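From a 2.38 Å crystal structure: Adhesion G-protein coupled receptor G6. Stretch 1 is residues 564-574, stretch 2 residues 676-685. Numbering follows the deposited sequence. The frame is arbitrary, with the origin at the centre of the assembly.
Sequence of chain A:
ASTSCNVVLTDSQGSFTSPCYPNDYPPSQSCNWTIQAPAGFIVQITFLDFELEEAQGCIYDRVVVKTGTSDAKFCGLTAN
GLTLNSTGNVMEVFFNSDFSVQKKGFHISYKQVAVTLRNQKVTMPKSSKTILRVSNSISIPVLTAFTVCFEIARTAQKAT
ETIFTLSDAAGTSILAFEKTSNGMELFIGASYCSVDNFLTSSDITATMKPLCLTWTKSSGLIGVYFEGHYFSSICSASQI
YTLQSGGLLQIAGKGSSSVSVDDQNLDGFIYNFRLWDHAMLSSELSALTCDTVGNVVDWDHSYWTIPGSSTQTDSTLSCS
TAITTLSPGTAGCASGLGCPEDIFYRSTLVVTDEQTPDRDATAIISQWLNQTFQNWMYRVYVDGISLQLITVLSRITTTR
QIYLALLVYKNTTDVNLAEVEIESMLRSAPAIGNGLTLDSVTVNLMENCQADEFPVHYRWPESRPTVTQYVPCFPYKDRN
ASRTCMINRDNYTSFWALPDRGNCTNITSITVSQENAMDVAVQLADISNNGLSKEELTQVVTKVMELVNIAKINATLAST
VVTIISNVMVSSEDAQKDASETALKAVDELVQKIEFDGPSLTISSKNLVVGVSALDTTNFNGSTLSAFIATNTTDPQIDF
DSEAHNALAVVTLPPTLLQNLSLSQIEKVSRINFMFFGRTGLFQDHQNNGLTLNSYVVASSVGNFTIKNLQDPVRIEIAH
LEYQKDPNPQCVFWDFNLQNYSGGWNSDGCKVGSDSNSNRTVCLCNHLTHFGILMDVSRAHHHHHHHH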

ATOM      1  N   ILE A 564       9.434 -19.548  20.284  1.00 23.74           N
ATOM      2  CA  ILE A 564       8.920 -20.519  19.322  1.00 17.39           C
ATOM      3  C   ILE A 564       7.916 -21.424  20.013  1.00 20.84           C
ATOM      4  O   ILE A 564       6.765 -21.516  19.580  1.00 30.14           O
ATOM      5  CB  ILE A 564      10.059 -21.316  18.665  1.00 12.55           C
ATOM      6  CG1 ILE A 564      10.954 -20.318  17.948  1.00 15.85           C
ATOM      7  CG2 ILE A 564       9.501 -22.274  17.666  1.00 13.02           C
ATOM      8  CD1 ILE A 564      12.322 -20.815  17.515  1.00 17.86           C
ATOM      9  N   ILE A 565       8.286 -21.947  21.187  1.00 17.51           N
ATOM     10  CA  ILE A 565       7.447 -22.900  21.923  1.00 16.44           C
ATOM     11  C   ILE A 565       6.217 -22.218  22.538  1.00 19.23           C
ATOM     12  O   ILE A 565       5.130 -22.811  22.579  1.00 25.94           O
ATOM     13  CB  ILE A 565       8.308 -23.625  22.982  1.00 11.63           C
ATOM     14  CG1 ILE A 565       9.597 -24.177  22.342  1.00 11.40           C
ATOM     15  CG2 ILE A 565       7.544 -24.760  23.627  1.00 12.70           C
ATOM     16  CD1 ILE A 565       9.409 -25.329  21.353  1.00 11.74           C
ATOM     17  N   SER A 566       6.351 -20.960  22.976  1.00 13.95           N
ATOM     18  CA  SER A 566       5.198 -20.195  23.456  1.00 17.25           C
ATOM     19  C   SER A 566       4.185 -19.920  22.349  1.00 25.05           C
ATOM     20  O   SER A 566       2.971 -19.963  22.596  1.00 26.32           O
ATOM     21  CB  SER A 566       5.657 -18.866  24.038  1.00 17.42           C
ATOM     22  OG  SER A 566       4.564 -18.103  24.528  1.00 19.69           O
ATOM     23  N   ASN A 567       4.668 -19.660  21.127  1.00 25.15           N
ATOM     24  CA  ASN A 567       3.770 -19.445  20.006  1.00 22.41           C
ATOM     25  C   ASN A 567       3.112 -20.738  19.547  1.00 25.55           C
ATOM     26  O   ASN A 567       1.976 -20.707  19.060  1.00 32.22           O
ATOM     27  CB  ASN A 567       4.523 -18.862  18.837  1.00 21.73           C
ATOM     28  CG  ASN A 567       4.889 -17.433  19.020  1.00 20.96           C
ATOM     29  OD1 ASN A 567       4.509 -16.799  20.001  1.00 26.96           O
ATOM     30  ND2 ASN A 567       5.693 -16.918  18.092  1.00 16.40           N
ATOM     31  N   VAL A 568       3.790 -21.886  19.668  1.00 22.07           N
ATOM     32  CA  VAL A 568       3.078 -23.122  19.342  1.00 16.98           C
ATOM     33  C   VAL A 568       2.112 -23.508  20.449  1.00 17.79           C
ATOM     34  O   VAL A 568       1.200 -24.289  20.200  1.00 28.19           O
ATOM     35  CB  VAL A 568       3.977 -24.333  19.003  1.00 14.39           C
ATOM     36  CG1 VAL A 568       5.140 -23.937  18.101  1.00 14.26           C
ATOM     37  CG2 VAL A 568       4.450 -25.091  20.222  1.00 15.30           C
ATOM     38  N   MET A 569       2.224 -22.925  21.642  1.00 14.41           N
ATOM     39  CA  MET A 569       1.223 -23.184  22.664  1.00 14.77           C
ATOM     40  C   MET A 569      -0.105 -22.481  22.410  1.00 24.07           C
ATOM     41  O   MET A 569      -1.095 -22.846  23.043  1.00 27.24           O
ATOM     42  CB  MET A 569       1.734 -22.749  24.017  1.00 14.28           C
ATOM     43  CG  MET A 569       2.631 -23.736  24.639  1.00 19.55           C
ATOM     44  SD  MET A 569       3.183 -23.141  26.233  1.00 26.13           S
ATOM     45  CE  MET A 569       4.895 -23.384  25.854  1.00 31.80           C
ATOM     46  N   VAL A 570      -0.159 -21.467  21.541  1.00 30.59           N
ATOM     47  CA  VAL A 570      -1.442 -20.821  21.280  1.00 32.27           C
ATOM     48  C   VAL A 570      -2.003 -21.332  19.964  1.00 34.28           C
ATOM     49  O   VAL A 570      -3.011 -20.814  19.468  1.00 39.87           O
ATOM     50  CB  VAL A 570      -1.358 -19.282  21.278  1.00 31.27           C
ATOM     51  CG1 VAL A 570      -1.014 -18.777  22.653  1.00 32.54           C
ATOM     52  CG2 VAL A 570      -0.364 -18.775  20.280  1.00 28.03           C
ATOM     53  N   SER A 571      -1.394 -22.382  19.413  1.00 30.59           N
ATOM     54  CA  SER A 571      -1.937 -23.024  18.226  1.00 28.88           C
ATOM     55  C   SER A 571      -3.121 -23.891  18.614  1.00 31.51           C
ATOM     56  O   SER A 571      -3.454 -24.038  19.796  1.00 35.39           O
ATOM     57  CB  SER A 571      -0.861 -23.849  17.535  1.00 28.32           C
ATOM     58  OG  SER A 571       0.037 -22.960  16.903  1.00 33.50           O
ATOM     59  N   SER A 572      -3.764 -24.485  17.611  1.00 33.09           N
ATOM     60  CA  SER A 572      -4.875 -25.394  17.873  1.00 37.82           C
ATOM     61  C   SER A 572      -4.376 -26.674  18.537  1.00 39.05           C
ATOM     62  O   SER A 572      -3.193 -27.019  18.463  1.00 39.43           O
ATOM     63  CB  SER A 572      -5.604 -25.751  16.580  1.00 38.80           C
ATOM     64  OG  SER A 572      -4.884 -26.747  15.867  1.00 37.06           O
ATOM     65  N   GLU A 573      -5.298 -27.365  19.214  1.00 37.95           N
ATOM     66  CA  GLU A 573      -4.933 -28.563  19.962  1.00 37.07           C
ATOM     67  C   GLU A 573      -4.514 -29.710  19.045  1.00 39.95           C
ATOM     68  O   GLU A 573      -3.677 -30.537  19.435  1.00 44.73           O
ATOM     69  CB  GLU A 573      -6.094 -28.984  20.858  1.00 43.44           C
ATOM     70  CG  GLU A 573      -6.317 -28.076  22.055  1.00 52.34           C
ATOM     71  CD  GLU A 573      -6.368 -28.854  23.359  1.00 59.98           C
ATOM     72  OE1 GLU A 573      -6.315 -30.106  23.299  1.00 62.51           O
ATOM     73  OE2 GLU A 573      -6.452 -28.216  24.437  1.00 62.01           O
ATOM     74  N   ASP A 574      -5.037 -29.754  17.815  1.00 42.03           N
ATOM     75  CA  ASP A 574      -4.603 -30.787  16.883  1.00 46.59           C
ATOM     76  C   ASP A 574      -3.267 -30.456  16.229  1.00 44.70           C
ATOM     77  O   ASP A 574      -2.555 -31.378  15.806  1.00 44.27           O
ATOM     78  CB  ASP A 574      -5.680 -31.034  15.825  1.00 54.95           C
ATOM     79  CG  ASP A 574      -6.516 -32.269  16.133  1.00 62.79           C
ATOM     80  OD1 ASP A 574      -6.565 -32.649  17.330  1.00 64.43           O
ATOM     81  OD2 ASP A 574      -7.120 -32.848  15.194  1.00 65.38           O
ATOM     82  N   PHE A 676       7.077 -22.893  34.120  1.00 17.86           N
ATOM     83  CA  PHE A 676       5.643 -22.713  34.315  1.00 16.95           C
ATOM     84  C   PHE A 676       4.993 -22.677  32.941  1.00 18.95           C
ATOM     85  O   PHE A 676       5.349 -21.837  32.107  1.00 22.27           O
ATOM     86  CB  PHE A 676       5.353 -21.432  35.106  1.00 17.47           C
ATOM     87  CG  PHE A 676       3.892 -21.109  35.236  1.00 20.29           C
ATOM     88  CD1 PHE A 676       3.292 -20.147  34.412  1.00 23.32           C
ATOM     89  CD2 PHE A 676       3.122 -21.748  36.193  1.00 22.40           C
ATOM     90  CE1 PHE A 676       1.944 -19.858  34.529  1.00 25.05           C
ATOM     91  CE2 PHE A 676       1.773 -21.458  36.331  1.00 25.52           C
ATOM     92  CZ  PHE A 676       1.179 -20.519  35.492  1.00 26.89           C
ATOM     93  N   PHE A 677       4.042 -23.578  32.705  1.00 17.31           N
ATOM     94  CA  PHE A 677       3.326 -23.631  31.434  1.00 14.64           C
ATOM     95  C   PHE A 677       1.963 -22.974  31.625  1.00 20.71           C
ATOM     96  O   PHE A 677       1.096 -23.509  32.322  1.00 23.35           O
ATOM     97  CB  PHE A 677       3.188 -25.069  30.943  1.00 13.32           C
ATOM     98  CG  PHE A 677       4.468 -25.659  30.413  1.00 12.54           C
ATOM     99  CD1 PHE A 677       5.394 -26.247  31.274  1.00 12.21           C
ATOM    100  CD2 PHE A 677       4.741 -25.639  29.046  1.00 12.27           C
ATOM    101  CE1 PHE A 677       6.573 -26.795  30.788  1.00 11.62           C
ATOM    102  CE2 PHE A 677       5.922 -26.198  28.543  1.00 11.69           C
ATOM    103  CZ  PHE A 677       6.832 -26.778  29.421  1.00 11.38           C
ATOM    104  N   GLY A 678       1.780 -21.797  31.032  1.00 25.90           N
ATOM    105  CA  GLY A 678       0.496 -21.129  31.130  1.00 25.80           C
ATOM    106  C   GLY A 678      -0.606 -21.797  30.339  1.00 28.12           C
ATOM    107  O   GLY A 678      -1.781 -21.644  30.684  1.00 29.48           O
ATOM    108  N   ARG A 679      -0.253 -22.540  29.291  1.00 30.69           N
ATOM    109  CA  ARG A 679      -1.213 -23.203  28.427  1.00 31.07           C
ATOM    110  C   ARG A 679      -0.973 -24.707  28.474  1.00 31.45           C
ATOM    111  O   ARG A 679       0.143 -25.166  28.744  1.00 29.39           O
ATOM    112  CB  ARG A 679      -1.115 -22.658  27.002  1.00 28.88           C
ATOM    113  CG  ARG A 679      -1.586 -21.211  26.915  1.00 36.13           C
ATOM    114  CD  ARG A 679      -2.103 -20.857  25.539  1.00 46.01           C
ATOM    115  NE  ARG A 679      -3.204 -21.730  25.158  1.00 58.17           N
ATOM    116  CZ  ARG A 679      -4.487 -21.428  25.322  1.00 66.29           C
ATOM    117  NH1 ARG A 679      -4.828 -20.254  25.847  1.00 67.82           N
ATOM    118  NH2 ARG A 679      -5.423 -22.302  24.955  1.00 68.24           N
ATOM    119  N   THR A 680      -2.031 -25.483  28.247  1.00 32.65           N
ATOM    120  CA  THR A 680      -1.978 -26.914  28.531  1.00 33.66           C
ATOM    121  C   THR A 680      -2.004 -27.788  27.290  1.00 30.37           C
ATOM    122  O   THR A 680      -2.122 -29.008  27.421  1.00 29.38           O
ATOM    123  CB  THR A 680      -3.129 -27.334  29.451  1.00 36.47           C
ATOM    124  OG1 THR A 680      -4.333 -27.483  28.682  1.00 38.45           O
ATOM    125  CG2 THR A 680      -3.343 -26.318  30.570  1.00 37.79           C
ATOM    126  N   GLY A 681      -1.866 -27.217  26.097  1.00 30.57           N
ATOM    127  CA  GLY A 681      -2.067 -27.999  24.882  1.00 27.94           C
ATOM    128  C   GLY A 681      -0.921 -28.922  24.507  1.00 28.03           C
ATOM    129  O   GLY A 681      -1.046 -29.668  23.529  1.00 26.87           O
ATOM    130  N   LEU A 682       0.203 -28.851  25.210  1.00 31.10           N
ATOM    131  CA  LEU A 682       1.310 -29.764  24.976  1.00 29.67           C
ATOM    132  C   LEU A 682       1.212 -31.031  25.825  1.00 26.98           C
ATOM    133  O   LEU A 682       2.070 -31.914  25.696  1.00 27.53           O
ATOM    134  CB  LEU A 682       2.654 -29.051  25.246  1.00 25.56           C
ATOM    135  CG  LEU A 682       3.059 -27.779  24.465  1.00 19.99           C
ATOM    136  CD1 LEU A 682       4.232 -27.080  25.138  1.00 12.77           C
ATOM    137  CD2 LEU A 682       3.410 -28.099  23.015  1.00 13.67           C
ATOM    138  N   PHE A 683       0.192 -31.150  26.676  1.00 21.92           N
ATOM    139  CA  PHE A 683       0.099 -32.244  27.637  1.00 24.12           C
ATOM    140  C   PHE A 683      -1.181 -33.054  27.444  1.00 26.37           C
ATOM    141  O   PHE A 683      -1.825 -33.484  28.412  1.00 29.16           O
ATOM    142  CB  PHE A 683       0.181 -31.718  29.068  1.00 24.55           C
ATOM    143  CG  PHE A 683       1.435 -30.946  29.369  1.00 20.57           C
ATOM    144  CD1 PHE A 683       1.455 -29.558  29.249  1.00 16.73           C
ATOM    145  CD2 PHE A 683       2.592 -31.604  29.785  1.00 16.88           C
ATOM    146  CE1 PHE A 683       2.600 -28.838  29.532  1.00 13.56           C
ATOM    147  CE2 PHE A 683       3.747 -30.882  30.071  1.00 17.15           C
ATOM    148  CZ  PHE A 683       3.746 -29.493  29.938  1.00 14.23           C
ATOM    149  N   GLN A 684      -1.548 -33.295  26.190  1.00 26.29           N
ATOM    150  CA  GLN A 684      -2.774 -34.017  25.878  1.00 31.04           C
ATOM    151  C   GLN A 684      -2.628 -35.510  26.159  1.00 31.36           C
ATOM    152  O   GLN A 684      -1.588 -36.116  25.881  1.00 30.04           O
ATOM    153  CB  GLN A 684      -3.151 -33.786  24.418  1.00 32.33           C
ATOM    154  CG  GLN A 684      -3.351 -32.315  24.116  1.00 35.72           C
ATOM    155  CD  GLN A 684      -3.752 -32.063  22.692  1.00 41.53           C
ATOM    156  OE1 GLN A 684      -4.484 -32.850  22.101  1.00 46.09           O
ATOM    157  NE2 GLN A 684      -3.309 -30.942  22.138  1.00 42.21           N
ATOM    158  N   ASP A 685      -3.683 -36.093  26.727  1.00 32.18           N
ATOM    159  CA  ASP A 685      -3.711 -37.494  27.142  1.00 32.33           C
ATOM    160  C   ASP A 685      -5.085 -38.039  26.773  1.00 35.71           C
ATOM    161  O   ASP A 685      -6.095 -37.617  27.353  1.00 36.71           O
ATOM    162  CB  ASP A 685      -3.452 -37.619  28.645  1.00 30.92           C
ATOM    163  CG  ASP A 685      -2.999 -39.011  29.075  1.00 33.52           C
ATOM    164  OD1 ASP A 685      -3.340 -40.021  28.422  1.00 35.53           O
ATOM    165  OD2 ASP A 685      -2.301 -39.097  30.111  1.00 34.46           O
TER

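This is a small, mixed contact in which an apolar cluster centred on Met 569 and Leu 682 is accompanied by two side-chain-to-backbone hydrogen bonds, with 459 Å² buried in all.

Met 569 gives up the most surface. Its CB points toward the other stretch, and its long, flexible side chain can meet several neighbours at once. CG of Met 569 packs 3.7 Å from CD1 of Leu 682, and CE of Met 569 lies 3.9 Å from CD2 of Phe 677. The sulfur sits at the edge of that ring: SD of Met 569 is 5.4 Å from the centroid of the Phe 677 ring, 77° off its normal.

The CA-to-CB bond of Leu 682 points sideways, but the end of its side chain comes nearer, and its branched tip serves more than one partner. CD1 of Leu 682 also approaches CG2 of Ile 565 at 4.3 Å, while CD2 of Leu 682 lies 4.2 Å from CG2 of Val 568. These looser contacts bring the helical residues into the same apolar patch.

Arginine suits a more exposed position because its aliphatic portion can pack while its guanidinium remains polar. CD of Arg 679 rests 3.7 Å from CG1 of Val 570, and NE of Arg 679 donates to O of Met 569 at 3.2 Å. The 121° angle at the hydrogen makes this bond weak.

Gln 684 makes the better-aligned bond. NE2 of Gln 684 donates to O of Glu 573 at 2.8 Å and 166°, and also to O of Gly 681 at 2.9 Å. A glutamine side-chain amide carries two hydrogens, so it can join both backbones. Gly 681 has no side chain; an ideal CB there would point toward the other stretch, 4.3 Å from OE2 of Glu 573, whose long side chain brings its end nearer than its sideways CB suggests.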